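Long-range contacts in triacylglycerol lipase (Clostridium botulinum, PDB 5AH1), which hydrolyses ester bonds, as a triacylglycerol lipase of the alpha/beta-hydrolase type, and is linked to the breakdown of synthetic polyesters: residues Y97-G102 and V430-G434; T121-S126 and D268-Q273; Q323-F329 and V410-Q414. One frame throughout, in Å; residues are numbered along the deposited sequence.

Interaction 1: Y97-G102 and V430-G434; sequences YKYWGG and VGTFG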
ATOM      1  N   TYR A  97      15.649  -0.416  -9.342  1.00 14.06           N
ATOM      2  CA  TYR A  97      15.382  -0.783  -7.961  1.00 12.88           C
ATOM      3  C   TYR A  97      13.890  -1.027  -7.826  1.00 12.29           C
ATOM      4  O   TYR A  97      13.100  -0.140  -8.128  1.00 13.27           O
ATOM      5  CB  TYR A  97      15.803   0.328  -7.000  1.00 12.88           C
ATOM      6  CG  TYR A  97      15.841  -0.137  -5.562  1.00 13.39           C
ATOM      7  CD1 TYR A  97      16.986  -0.707  -5.032  1.00 13.68           C
ATOM      8  CD2 TYR A  97      14.726  -0.028  -4.741  1.00 12.77           C
ATOM      9  CE1 TYR A  97      17.019  -1.150  -3.727  1.00 13.71           C
ATOM     10  CE2 TYR A  97      14.755  -0.480  -3.441  1.00 13.26           C
ATOM     11  CZ  TYR A  97      15.906  -1.031  -2.935  1.00 13.63           C
ATOM     12  OH  TYR A  97      15.952  -1.493  -1.642  1.00 15.81           O
ATOM     13  N   LYS A  98      13.507  -2.221  -7.379  1.00 11.73           N
ATOM     14  CA  LYS A  98      12.096  -2.621  -7.360  1.00 10.53           C
ATOM     15  C   LYS A  98      11.399  -2.314  -6.039  1.00 10.00           C
ATOM     16  O   LYS A  98      11.960  -2.536  -4.966  1.00 10.43           O
ATOM     17  CB  LYS A  98      11.971  -4.129  -7.639  1.00 11.61           C
ATOM     18  CG  LYS A  98      12.444  -4.528  -9.021  1.00 12.83           C
ATOM     19  CD  LYS A  98      11.446  -4.136 -10.117  1.00 13.22           C
ATOM     20  CE  LYS A  98      11.985  -4.434 -11.522  1.00 14.08           C
ATOM     21  NZ  LYS A  98      13.063  -3.496 -11.903  1.00 15.36           N
ATOM     22  N   TYR A  99      10.163  -1.840  -6.113  1.00  9.87           N
ATOM     23  CA  TYR A  99       9.358  -1.709  -4.909  1.00  9.54           C
ATOM     24  C   TYR A  99       9.248  -3.088  -4.244  1.00  9.10           C
ATOM     25  O   TYR A  99       9.423  -3.234  -3.032  1.00  9.36           O
ATOM     26  CB  TYR A  99       7.972  -1.170  -5.220  1.00  9.18           C
ATOM     27  CG  TYR A  99       7.170  -0.843  -3.978  1.00  8.88           C
ATOM     28  CD1 TYR A  99       6.405  -1.814  -3.343  1.00  9.18           C
ATOM     29  CD2 TYR A  99       7.180   0.433  -3.437  1.00  8.66           C
ATOM     30  CE1 TYR A  99       5.652  -1.513  -2.215  1.00  9.35           C
ATOM     31  CE2 TYR A  99       6.454   0.740  -2.320  1.00  8.59           C
ATOM     32  CZ  TYR A  99       5.694  -0.232  -1.699  1.00  8.60           C
ATOM     33  OH  TYR A  99       4.942   0.126  -0.597  1.00  8.98           O
ATOM     34  N   TRP A 100       8.957  -4.093  -5.066  1.00  9.16           N
ATOM     35  CA  TRP A 100       8.765  -5.444  -4.583  1.00  9.11           C
ATOM     36  C   TRP A 100      10.072  -6.218  -4.651  1.00  9.67           C
ATOM     37  O   TRP A 100      10.358  -6.911  -5.630  1.00 10.47           O
ATOM     38  CB  TRP A 100       7.655  -6.130  -5.381  1.00  8.70           C
ATOM     39  CG  TRP A 100       6.303  -5.509  -5.103  1.00  8.70           C
ATOM     40  CD1 TRP A 100       5.664  -4.557  -5.859  1.00  8.53           C
ATOM     41  CD2 TRP A 100       5.446  -5.767  -3.980  1.00  8.27           C
ATOM     42  NE1 TRP A 100       4.458  -4.226  -5.278  1.00  8.30           N
ATOM     43  CE2 TRP A 100       4.304  -4.954  -4.122  1.00  8.12           C
ATOM     44  CE3 TRP A 100       5.535  -6.619  -2.876  1.00  8.57           C
ATOM     45  CZ2 TRP A 100       3.259  -4.981  -3.210  1.00  8.20           C
ATOM     46  CZ3 TRP A 100       4.492  -6.661  -1.980  1.00  9.08           C
ATOM     47  CH2 TRP A 100       3.375  -5.838  -2.141  1.00  8.98           C
ATOM     48  N   GLY A 101      10.871  -6.054  -3.599  1.00 10.31           N
ATOM     49  CA  GLY A 101      12.080  -6.825  -3.381  1.00 10.48           C
ATOM     50  C   GLY A 101      13.364  -6.024  -3.422  1.00 10.92           C
ATOM     51  O   GLY A 101      14.416  -6.508  -3.024  1.00 11.81           O
ATOM     52  N   GLY A 102      13.306  -4.798  -3.934  1.00 11.55           N
ATOM     53  CA  GLY A 102      14.502  -3.978  -4.004  1.00 11.93           C
ATOM     54  C   GLY A 102      15.483  -4.444  -5.060  1.00 12.52           C
ATOM     55  O   GLY A 102      15.208  -4.351  -6.259  1.00 13.33           O
ATOM     56  N   VAL A 430       9.108  -5.653   2.167  1.00  8.77           N
ATOM     57  CA  VAL A 430       9.209  -5.675   0.706  1.00  8.84           C
ATOM     58  C   VAL A 430      10.680  -5.684   0.246  1.00 10.11           C
ATOM     59  O   VAL A 430      10.977  -5.379  -0.918  1.00 11.02           O
ATOM     60  CB  VAL A 430       8.405  -4.528   0.029  1.00  9.63           C
ATOM     61  CG1 VAL A 430       6.932  -4.703   0.291  1.00 10.28           C
ATOM     62  CG2 VAL A 430       8.859  -3.144   0.495  1.00 10.79           C
ATOM     63  N   GLY A 431      11.589  -6.086   1.133  1.00 10.97           N
ATOM     64  CA  GLY A 431      12.969  -6.345   0.732  1.00 11.06           C
ATOM     65  C   GLY A 431      13.940  -5.197   0.910  1.00 11.32           C
ATOM     66  O   GLY A 431      15.110  -5.304   0.539  1.00 12.06           O
ATOM     67  N   THR A 432      13.462  -4.102   1.491  1.00 12.03           N
ATOM     68  CA  THR A 432      14.250  -2.899   1.720  1.00 12.36           C
ATOM     69  C   THR A 432      14.288  -2.618   3.237  1.00 12.40           C
ATOM     70  O   THR A 432      13.568  -1.746   3.738  1.00 11.36           O
ATOM     71  CB  THR A 432      13.624  -1.731   0.933  1.00 12.36           C
ATOM     72  OG1 THR A 432      13.669  -2.047  -0.470  1.00 13.60           O
ATOM     73  CG2 THR A 432      14.367  -0.420   1.160  1.00 12.89           C
ATOM     74  N   PHE A 433      15.117  -3.342   3.995  1.00 12.14           N
ATOM     75  CA  PHE A 433      16.117  -4.297   3.510  1.00 13.23           C
ATOM     76  C   PHE A 433      15.918  -5.627   4.223  1.00 13.35           C
ATOM     77  O   PHE A 433      15.966  -5.698   5.448  1.00 14.41           O
ATOM     78  CB  PHE A 433      17.515  -3.744   3.784  1.00 14.37           C
ATOM     79  CG  PHE A 433      17.777  -2.431   3.104  1.00 15.46           C
ATOM     80  CD1 PHE A 433      17.988  -2.378   1.731  1.00 15.88           C
ATOM     81  CD2 PHE A 433      17.791  -1.251   3.825  1.00 16.51           C
ATOM     82  CE1 PHE A 433      18.212  -1.176   1.095  1.00 16.75           C
ATOM     83  CE2 PHE A 433      18.023  -0.047   3.193  1.00 16.52           C
ATOM     84  CZ  PHE A 433      18.228  -0.013   1.821  1.00 17.27           C
ATOM     85  N   GLY A 434      15.694  -6.680   3.446  1.00 13.47           N
ATOM     86  CA  GLY A 434      15.502  -7.999   4.016  1.00 14.19           C
ATOM     87  C   GLY A 434      15.441  -9.066   2.952  1.00 13.22           C
ATOM     88  O   GLY A 434      15.134  -8.797   1.786  1.00 12.47           O
TER
HETATM   89  O   HOH W   1      16.855  -4.265  -1.483  1.00 14.24           O
HETATM   90  O   HOH W   2      11.532  -1.828  -2.158  1.00 18.26           O
HETATM   91  O   HOH W   3      14.752  -8.509  -1.076  1.00 14.68           O

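Interaction 2: T121-S126 and D268-Q273; sequences TVGPVS and DLKLDQ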
ATOM      1  N   THR A 121       1.175  -0.572 -11.246  1.00  9.08           N
ATOM      2  CA  THR A 121       1.742   0.687 -10.788  1.00  9.48           C
ATOM      3  C   THR A 121       0.681   1.775 -10.886  1.00  9.12           C
ATOM      4  O   THR A 121       0.029   1.917 -11.926  1.00  9.89           O
ATOM      5  CB  THR A 121       3.014   1.007 -11.569  1.00 10.64           C
ATOM      6  OG1 THR A 121       3.951  -0.051 -11.288  1.00 11.53           O
ATOM      7  CG2 THR A 121       3.594   2.349 -11.160  1.00 11.58           C
ATOM      8  N   VAL A 122       0.486   2.500  -9.787  1.00  8.35           N
ATOM      9  CA  VAL A 122      -0.534   3.529  -9.671  1.00  8.88           C
ATOM     10  C   VAL A 122       0.074   4.810  -9.082  1.00  8.03           C
ATOM     11  O   VAL A 122       1.268   4.844  -8.785  1.00  9.13           O
ATOM     12  CB  VAL A 122      -1.732   3.019  -8.829  1.00  9.24           C
ATOM     13  CG1 VAL A 122      -2.357   1.777  -9.486  1.00 10.72           C
ATOM     14  CG2 VAL A 122      -1.318   2.715  -7.387  1.00  9.47           C
ATOM     15  N   GLY A 123      -0.724   5.871  -8.928  1.00  8.79           N
ATOM     16  CA  GLY A 123      -0.182   7.137  -8.488  1.00  8.98           C
ATOM     17  C   GLY A 123       0.440   7.018  -7.103  1.00  8.13           C
ATOM     18  O   GLY A 123      -0.212   6.507  -6.173  1.00  8.69           O
ATOM     19  N   PRO A 124       1.689   7.474  -6.939  1.00  8.44           N
ATOM     20  CA  PRO A 124       2.359   7.315  -5.645  1.00  8.96           C
ATOM     21  C   PRO A 124       1.755   8.169  -4.518  1.00  8.14           C
ATOM     22  O   PRO A 124       1.923   7.822  -3.344  1.00  8.72           O
ATOM     23  CB  PRO A 124       3.805   7.722  -5.939  1.00  9.04           C
ATOM     24  CG  PRO A 124       3.712   8.604  -7.135  1.00  9.23           C
ATOM     25  CD  PRO A 124       2.598   8.034  -7.956  1.00  8.95           C
ATOM     26  N   VAL A 125       1.117   9.293  -4.844  1.00  8.00           N
ATOM     27  CA  VAL A 125       0.593  10.181  -3.810  1.00  8.62           C
ATOM     28  C   VAL A 125      -0.862  10.587  -4.038  1.00  8.24           C
ATOM     29  O   VAL A 125      -1.358  11.510  -3.404  1.00  8.92           O
ATOM     30  CB  VAL A 125       1.490  11.443  -3.686  1.00  9.27           C
ATOM     31  CG1 VAL A 125       2.925  11.064  -3.296  1.00 10.10           C
ATOM     32  CG2 VAL A 125       1.502  12.271  -4.973  1.00 10.43           C
ATOM     33  N   SER A 126      -1.536   9.880  -4.932  0.85  8.06           N
ATOM     34  CA  SER A 126      -2.939  10.141  -5.215  0.85  8.30           C
ATOM     35  C   SER A 126      -3.872   9.452  -4.218  0.85  7.44           C
ATOM     36  O   SER A 126      -3.451   8.611  -3.418  0.85  7.28           O
ATOM     37  CB  SER A 126      -3.264   9.753  -6.650  0.85  9.48           C
ATOM     38  OG  SER A 126      -2.497  10.559  -7.536  0.85  9.60           O
ATOM     39  N   ASP A 268       8.204   9.445 -11.688  1.00 12.34           N
ATOM     40  CA  ASP A 268       7.108  10.295 -12.150  1.00 12.12           C
ATOM     41  C   ASP A 268       6.051  10.233 -11.052  1.00 10.48           C
ATOM     42  O   ASP A 268       5.695   9.147 -10.595  1.00 10.29           O
ATOM     43  CB  ASP A 268       6.610   9.705 -13.481  1.00 14.16           C
ATOM     44  CG  ASP A 268       5.398  10.421 -14.088  1.00 15.30           C
ATOM     45  OD1 ASP A 268       4.796  11.331 -13.475  1.00 13.98           O
ATOM     46  OD2 ASP A 268       5.046  10.038 -15.234  1.00 17.48           O
ATOM     47  N   LEU A 269       5.590  11.385 -10.583  1.00  9.87           N
ATOM     48  CA  LEU A 269       4.579  11.432  -9.515  1.00 10.27           C
ATOM     49  C   LEU A 269       3.156  11.216 -10.028  1.00  9.41           C
ATOM     50  O   LEU A 269       2.236  11.035  -9.235  1.00  9.59           O
ATOM     51  CB  LEU A 269       4.654  12.738  -8.737  1.00 11.55           C
ATOM     52  CG  LEU A 269       6.002  12.996  -8.071  1.00 14.22           C
ATOM     53  CD1 LEU A 269       6.042  14.398  -7.491  1.00 16.42           C
ATOM     54  CD2 LEU A 269       6.302  11.954  -7.001  1.00 15.72           C
ATOM     55  N   LYS A 270       2.978  11.215 -11.347  1.00  8.90           N
ATOM     56  CA  LYS A 270       1.731  10.774 -11.978  1.00  8.68           C
ATOM     57  C   LYS A 270       0.509  11.578 -11.534  1.00  8.78           C
ATOM     58  O   LYS A 270      -0.592  11.040 -11.426  1.00 10.66           O
ATOM     59  CB  LYS A 270       1.521   9.268 -11.751  1.00  9.29           C
ATOM     60  CG  LYS A 270       2.779   8.452 -12.033  1.00 10.03           C
ATOM     61  CD  LYS A 270       2.576   6.927 -12.010  1.00 10.53           C
ATOM     62  CE  LYS A 270       3.880   6.209 -12.309  1.00 10.39           C
ATOM     63  NZ  LYS A 270       4.904   6.388 -11.265  1.00 10.09           N
ATOM     64  N   LEU A 271       0.691  12.888 -11.367  1.00  8.60           N
ATOM     65  CA  LEU A 271      -0.393  13.789 -10.979  1.00  9.15           C
ATOM     66  C   LEU A 271      -1.017  14.481 -12.201  1.00  8.44           C
ATOM     67  O   LEU A 271      -1.470  15.618 -12.111  1.00  8.52           O
ATOM     68  CB  LEU A 271       0.124  14.800  -9.942  1.00  9.50           C
ATOM     69  CG  LEU A 271       0.438  14.142  -8.588  1.00 10.64           C
ATOM     70  CD1 LEU A 271       1.289  15.057  -7.736  1.00 11.81           C
ATOM     71  CD2 LEU A 271      -0.823  13.729  -7.842  1.00 11.24           C
ATOM     72  N   ASP A 272      -1.054  13.765 -13.317  1.00  9.60           N
ATOM     73  CA  ASP A 272      -1.628  14.246 -14.569  1.00 10.56           C
ATOM     74  C   ASP A 272      -3.025  14.837 -14.378  1.00 10.22           C
ATOM     75  O   ASP A 272      -3.368  15.851 -14.991  1.00 10.91           O
ATOM     76  CB  ASP A 272      -1.746  13.108 -15.592  1.00 12.95           C
ATOM     77  CG  ASP A 272      -0.435  12.403 -15.879  1.00 13.97           C
ATOM     78  OD1 ASP A 272       0.377  12.192 -14.958  1.00 14.02           O
ATOM     79  OD2 ASP A 272      -0.242  12.030 -17.054  1.00 15.41           O
ATOM     80  N   GLN A 273      -3.836  14.190 -13.546  1.00  9.49           N
ATOM     81  CA  GLN A 273      -5.244  14.554 -13.434  1.00  9.92           C
ATOM     82  C   GLN A 273      -5.432  15.922 -12.802  1.00  9.09           C
ATOM     83  O   GLN A 273      -6.451  16.556 -13.011  1.00  9.68           O
ATOM     84  CB  GLN A 273      -6.058  13.472 -12.701  1.00 10.94           C
ATOM     85  CG  GLN A 273      -5.911  13.419 -11.180  1.00 11.56           C
ATOM     86  CD  GLN A 273      -4.687  12.664 -10.724  1.00 13.06           C
ATOM     87  OE1 GLN A 273      -3.607  12.761 -11.311  1.00 15.63           O
ATOM     88  NE2 GLN A 273      -4.848  11.895  -9.658  1.00 12.17           N
TER
HETATM   89  O   HOH W   4       4.014   5.016  -9.012  1.00  9.28           O
HETATM   90  O   HOH W   5       0.281  10.213  -7.446  1.00  9.10           O
HETATM   91  O   HOH W   6      -2.335   9.541  -9.812  1.00 13.66           O

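Interaction 3: Q323-F329 and V410-Q414; sequences QPDVYYF and VKIGQ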
ATOM      1  N   GLN A 323     -16.051  -7.925   0.960  1.00  7.91           N
ATOM      2  CA  GLN A 323     -17.086  -8.580   0.172  1.00  8.02           C
ATOM      3  C   GLN A 323     -17.225 -10.047   0.574  1.00  9.69           C
ATOM      4  O   GLN A 323     -16.242 -10.696   0.928  1.00 10.09           O
ATOM      5  CB  GLN A 323     -16.723  -8.442  -1.307  1.00  8.43           C
ATOM      6  CG  GLN A 323     -16.735  -6.985  -1.782  1.00  9.63           C
ATOM      7  CD  GLN A 323     -18.128  -6.385  -1.735  1.00  9.71           C
ATOM      8  OE1 GLN A 323     -19.109  -7.030  -2.109  1.00 11.27           O
ATOM      9  NE2 GLN A 323     -18.235  -5.152  -1.270  1.00 10.29           N
ATOM     10  N   PRO A 324     -18.453 -10.580   0.515  1.00 10.35           N
ATOM     11  CA  PRO A 324     -18.712 -11.898   1.124  1.00 10.50           C
ATOM     12  C   PRO A 324     -18.089 -13.073   0.383  1.00 10.57           C
ATOM     13  O   PRO A 324     -17.952 -14.150   0.955  1.00 11.53           O
ATOM     14  CB  PRO A 324     -20.240 -11.985   1.109  1.00 12.41           C
ATOM     15  CG  PRO A 324     -20.677 -11.036   0.053  1.00 13.16           C
ATOM     16  CD  PRO A 324     -19.706  -9.908   0.120  1.00 11.94           C
ATOM     17  N   ASP A 325     -17.717 -12.850  -0.871  1.00 10.83           N
ATOM     18  CA  ASP A 325     -17.153 -13.890  -1.728  1.00 11.02           C
ATOM     19  C   ASP A 325     -15.646 -13.746  -1.965  1.00 11.01           C
ATOM     20  O   ASP A 325     -15.107 -14.361  -2.876  1.00 12.68           O
ATOM     21  CB  ASP A 325     -17.912 -13.907  -3.056  1.00 12.73           C
ATOM     22  CG  ASP A 325     -17.882 -12.568  -3.804  1.00 14.28           C
ATOM     23  OD1 ASP A 325     -17.653 -11.482  -3.217  1.00 13.22           O
ATOM     24  OD2 ASP A 325     -18.119 -12.612  -5.031  1.00 17.20           O
ATOM     25  N   VAL A 326     -14.975 -12.944  -1.132  1.00  9.27           N
ATOM     26  CA  VAL A 326     -13.551 -12.697  -1.251  1.00  9.43           C
ATOM     27  C   VAL A 326     -12.866 -13.055   0.069  1.00  9.05           C
ATOM     28  O   VAL A 326     -13.383 -12.745   1.154  1.00  9.91           O
ATOM     29  CB  VAL A 326     -13.311 -11.186  -1.591  1.00  9.25           C
ATOM     30  CG1 VAL A 326     -11.824 -10.854  -1.670  1.00  9.31           C
ATOM     31  CG2 VAL A 326     -14.021 -10.803  -2.881  1.00  9.18           C
ATOM     32  N   TYR A 327     -11.696 -13.680  -0.024  1.00  8.65           N
ATOM     33  CA  TYR A 327     -10.870 -13.926   1.156  1.00  8.43           C
ATOM     34  C   TYR A 327     -10.025 -12.697   1.462  1.00  8.54           C
ATOM     35  O   TYR A 327      -9.406 -12.152   0.565  1.00  9.68           O
ATOM     36  CB  TYR A 327      -9.937 -15.124   0.916  1.00  9.66           C
ATOM     37  CG  TYR A 327     -10.623 -16.453   0.769  1.00 10.75           C
ATOM     38  CD1 TYR A 327     -10.956 -17.203   1.875  1.00 11.68           C
ATOM     39  CD2 TYR A 327     -10.914 -16.966  -0.490  1.00 11.05           C
ATOM     40  CE1 TYR A 327     -11.564 -18.445   1.729  1.00 13.21           C
ATOM     41  CE2 TYR A 327     -11.531 -18.176  -0.645  1.00 13.15           C
ATOM     42  CZ  TYR A 327     -11.857 -18.906   0.462  1.00 13.70           C
ATOM     43  OH  TYR A 327     -12.467 -20.128   0.299  1.00 16.03           O
ATOM     44  N   TYR A 328      -9.959 -12.305   2.726  1.00  8.29           N
ATOM     45  CA  TYR A 328      -9.143 -11.167   3.143  1.00  7.35           C
ATOM     46  C   TYR A 328      -8.110 -11.627   4.158  1.00  7.87           C
ATOM     47  O   TYR A 328      -8.427 -12.320   5.124  1.00  9.03           O
ATOM     48  CB  TYR A 328     -10.007 -10.031   3.732  1.00  8.01           C
ATOM     49  CG  TYR A 328     -10.906  -9.377   2.712  1.00  7.94           C
ATOM     50  CD1 TYR A 328     -12.135  -9.909   2.390  1.00  8.13           C
ATOM     51  CD2 TYR A 328     -10.540  -8.185   2.100  1.00  7.64           C
ATOM     52  CE1 TYR A 328     -12.952  -9.330   1.434  1.00  7.54           C
ATOM     53  CE2 TYR A 328     -11.348  -7.600   1.158  1.00  8.01           C
ATOM     54  CZ  TYR A 328     -12.567  -8.147   0.847  1.00  7.35           C
ATOM     55  OH  TYR A 328     -13.405  -7.611  -0.097  1.00  8.82           O
ATOM     56  N   PHE A 329      -6.864 -11.253   3.902  1.00  7.28           N
ATOM     57  CA  PHE A 329      -5.743 -11.534   4.789  1.00  7.62           C
ATOM     58  C   PHE A 329      -5.067 -10.246   5.145  1.00  7.67           C
ATOM     59  O   PHE A 329      -4.842  -9.423   4.281  1.00  8.24           O
ATOM     60  CB  PHE A 329      -4.736 -12.466   4.095  1.00  8.63           C
ATOM     61  CG  PHE A 329      -5.329 -13.785   3.719  1.00  8.60           C
ATOM     62  CD1 PHE A 329      -5.390 -14.827   4.645  1.00  9.82           C
ATOM     63  CD2 PHE A 329      -5.869 -13.977   2.460  1.00 10.01           C
ATOM     64  CE1 PHE A 329      -5.957 -16.035   4.314  1.00 10.41           C
ATOM     65  CE2 PHE A 329      -6.444 -15.174   2.130  1.00 11.42           C
ATOM     66  CZ  PHE A 329      -6.500 -16.204   3.053  1.00 11.09           C
ATOM     67  N   VAL A 410      -9.135 -20.953   7.209  0.64 15.01           N
ATOM     68  CA  VAL A 410      -9.379 -19.695   6.508  0.64 14.18           C
ATOM     69  C   VAL A 410     -10.868 -19.455   6.410  0.64 13.55           C
ATOM     70  O   VAL A 410     -11.652 -20.398   6.243  0.64 14.80           O
ATOM     71  CB  VAL A 410      -8.742 -19.673   5.106  0.64 15.03           C
ATOM     72  CG1 VAL A 410      -7.224 -19.638   5.219  0.64 15.25           C
ATOM     73  CG2 VAL A 410      -9.185 -20.864   4.269  0.64 15.72           C
ATOM     74  N   LYS A 411     -11.245 -18.186   6.548  1.00 12.38           N
ATOM     75  CA  LYS A 411     -12.634 -17.771   6.478  1.00 12.60           C
ATOM     76  C   LYS A 411     -12.847 -16.782   5.341  1.00 12.04           C
ATOM     77  O   LYS A 411     -12.191 -15.753   5.267  1.00 14.17           O
ATOM     78  CB  LYS A 411     -13.023 -17.119   7.803  1.00 15.33           C
ATOM     79  CG  LYS A 411     -12.751 -17.992   9.029  1.00 20.25           C
ATOM     80  CD  LYS A 411     -13.813 -19.040   9.206  1.00 25.35           C
ATOM     81  CE  LYS A 411     -15.018 -18.473   9.938  1.00 28.74           C
ATOM     82  NZ  LYS A 411     -16.019 -19.531  10.273  1.00 30.68           N
ATOM     83  N   ILE A 412     -13.801 -17.069   4.469  1.00 10.98           N
ATOM     84  CA  ILE A 412     -14.120 -16.154   3.381  1.00 10.43           C
ATOM     85  C   ILE A 412     -14.962 -14.981   3.906  1.00  9.81           C
ATOM     86  O   ILE A 412     -15.689 -15.117   4.912  1.00 10.85           O
ATOM     87  CB  ILE A 412     -14.876 -16.917   2.253  1.00 11.13           C
ATOM     88  CG1 ILE A 412     -14.715 -16.193   0.911  1.00 11.72           C
ATOM     89  CG2 ILE A 412     -16.330 -17.156   2.632  1.00 12.76           C
ATOM     90  CD1 ILE A 412     -15.201 -17.012  -0.304  1.00 13.17           C
ATOM     91  N   GLY A 413     -14.871 -13.838   3.235  1.00  9.59           N
ATOM     92  CA  GLY A 413     -15.752 -12.724   3.548  1.00  9.29           C
ATOM     93  C   GLY A 413     -15.412 -11.931   4.792  1.00  9.38           C
ATOM     94  O   GLY A 413     -16.195 -11.087   5.222  1.00  9.69           O
ATOM     95  N   GLN A 414     -14.237 -12.176   5.364  1.00  9.28           N
ATOM     96  CA  GLN A 414     -13.812 -11.489   6.567  1.00  9.95           C
ATOM     97  C   GLN A 414     -12.284 -11.482   6.610  1.00  9.36           C
ATOM     98  O   GLN A 414     -11.633 -12.146   5.803  1.00 10.29           O
ATOM     99  CB  GLN A 414     -14.414 -12.158   7.799  1.00 10.54           C
ATOM    100  CG  GLN A 414     -14.004 -13.593   8.020  1.00 11.56           C
ATOM    101  CD  GLN A 414     -14.740 -14.151   9.210  1.00 12.75           C
ATOM    102  OE1 GLN A 414     -15.963 -14.215   9.219  1.00 15.20           O
ATOM    103  NE2 GLN A 414     -14.009 -14.502  10.242  1.00 13.26           N
TER

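Interaction 1: Y97-G102 and V430-G434
Two irregular loops meet here, and the nearest CA atoms are those of Gly101 and Gly431, 4.2 Å apart. The direct backbone link is a weak hydrogen bond from Gly101 N to Val430 O (2.8 Å, 128°). A CB on Gly431 would clash with Gly101 O, and the backbone angles there would jam it against the carbonyl O before it as well. Water 3 bridges Gly101 O (2.8 Å) and Gly434 O (2.9 Å). The 97-102 loop is itself folded over by a backbone hydrogen bond from Lys98 N to Gly102 O (2.9 Å). In the alpha/beta-hydrolase fold, the first loop follows strand 80-83 and the second leads into helix 437-448. Tyr97 OH shares a short hydrogen bond with Thr432 OG1 (2.6 Å), which lies at the ring edge. Water 1 joins the same Tyr97 OH to Gly431 O, both at 2.9 Å. Water 2 links Tyr99 O and Thr432 OG1, both at 2.7 Å. Val430 points at the first loop and packs its CG1 on Trp100 CZ3 (3.9 Å) and Tyr99 CE1 (4.3 Å). Tyr99 OH hydrogen-bonds His181 ND1, next to Ser182 of a probable GxSxG nucleophile elbow. A cis peptide precedes Phe433, whose CE1 lies 3.6 Å from Tyr97 OH.

Interaction 2: T121-S126 and D268-Q273
This is a buried, water-mediated contact between two loops. One runs from strand 117-120, at an edge of the main parallel sheet, to helix 128-140; the other lies between helices 242-257 and 284-292. Three waters carry the polar links. Water 4 joins Val122 O to Lys270 NZ, both at 2.8 Å. Water 5 accepts from Val125 N (2.9 Å) and donates to Ser126 OG and Leu269 O (2.8 Å each). Water 6 accepts from Ser126 OG (2.5 Å) and donates to Lys270 O (2.8 Å). Between the loops Pro124 CG packs on Leu269 CD2 at 4.2 Å, and Val125 CG2 meets Leu271 CD1 at 3.9 Å. Pro124 CD also lies against the carbonyl Leu269 O (3.3 Å). The side chain of Lys270 runs beside the first loop, with its CE 4.0 Å from Thr121 CG2. Its NZ donates to Asp268 O (2.9 Å) and forms a salt bridge with Glu93. Asp268 OD1 accepts from Lys270 N (2.8 Å), which makes an Asx turn. Gln273 NE2 hydrogen-bonds Asp130, a zinc ligand. The contact thus borders the zinc site of Asp130, His150, His156 and Asp302; a zinc held by two His and two Asp is also found in related bacterial lipases of this alpha/beta-hydrolase family.

Interaction 3: Q323-F329 and V410-Q414
Val410 lies in the loop that leads from strand 403-405 to strand 415-417 of the alpha/beta-hydrolase sheet, where the latter runs parallel to 327-331. Val410 CG1 lies 3.9 Å from Phe329 CE1, at the ring edge, and Val410 CG2 lies 4.2 Å from Tyr327 CE1. The CA-to-CB bond of Lys411 points away, but Lys411 O is 3.9 Å from Tyr327 CD1. Ile412 then lies over the face of the Tyr327 ring. Its CG1 makes a CH-pi contact 3.8 Å from the ring centroid, almost on the normal. Tyr327 OH, in turn, hydrogen-bonds Ser451 O near the C-terminal end of the model. Gly413 has positive phi and fits against the type I turn from Gln323 to Val326; a CB here would clash with Pro324 O. Its N donates to Val326 O (2.8 Å, 151°), and its CA makes a CA-H...O contact with Gln323 O (3.3 Å). Gln414 also points its CA-to-CB bond away, and its NE2 hydrogen-bonds Glu404, while Gln414 O stands 3.3 Å from Tyr328 O without a hydrogen bond.

In the fold
From the N terminus, the chain first passes 97-102, after strand 80-83. This opens the longest loop, which interaction 1 closes at 430-434, before helix 437-448. Both other contacts nest inside it, and none of the three cross. Next comes 121-126, after strand 117-120, where interaction 2 opens; it closes at 268-273, after helix 242-257. Interaction 3 opens later, at 323-329, and closes at 410-414, so it follows interaction 2 in series. These two lie on opposite sides of the chain's centre, their own centres about 30 Å apart. Interaction 2 lies just past edge strand 117-120; interaction 3 joins the start of strand 327-331 to the loop entering its neighbour 415-417.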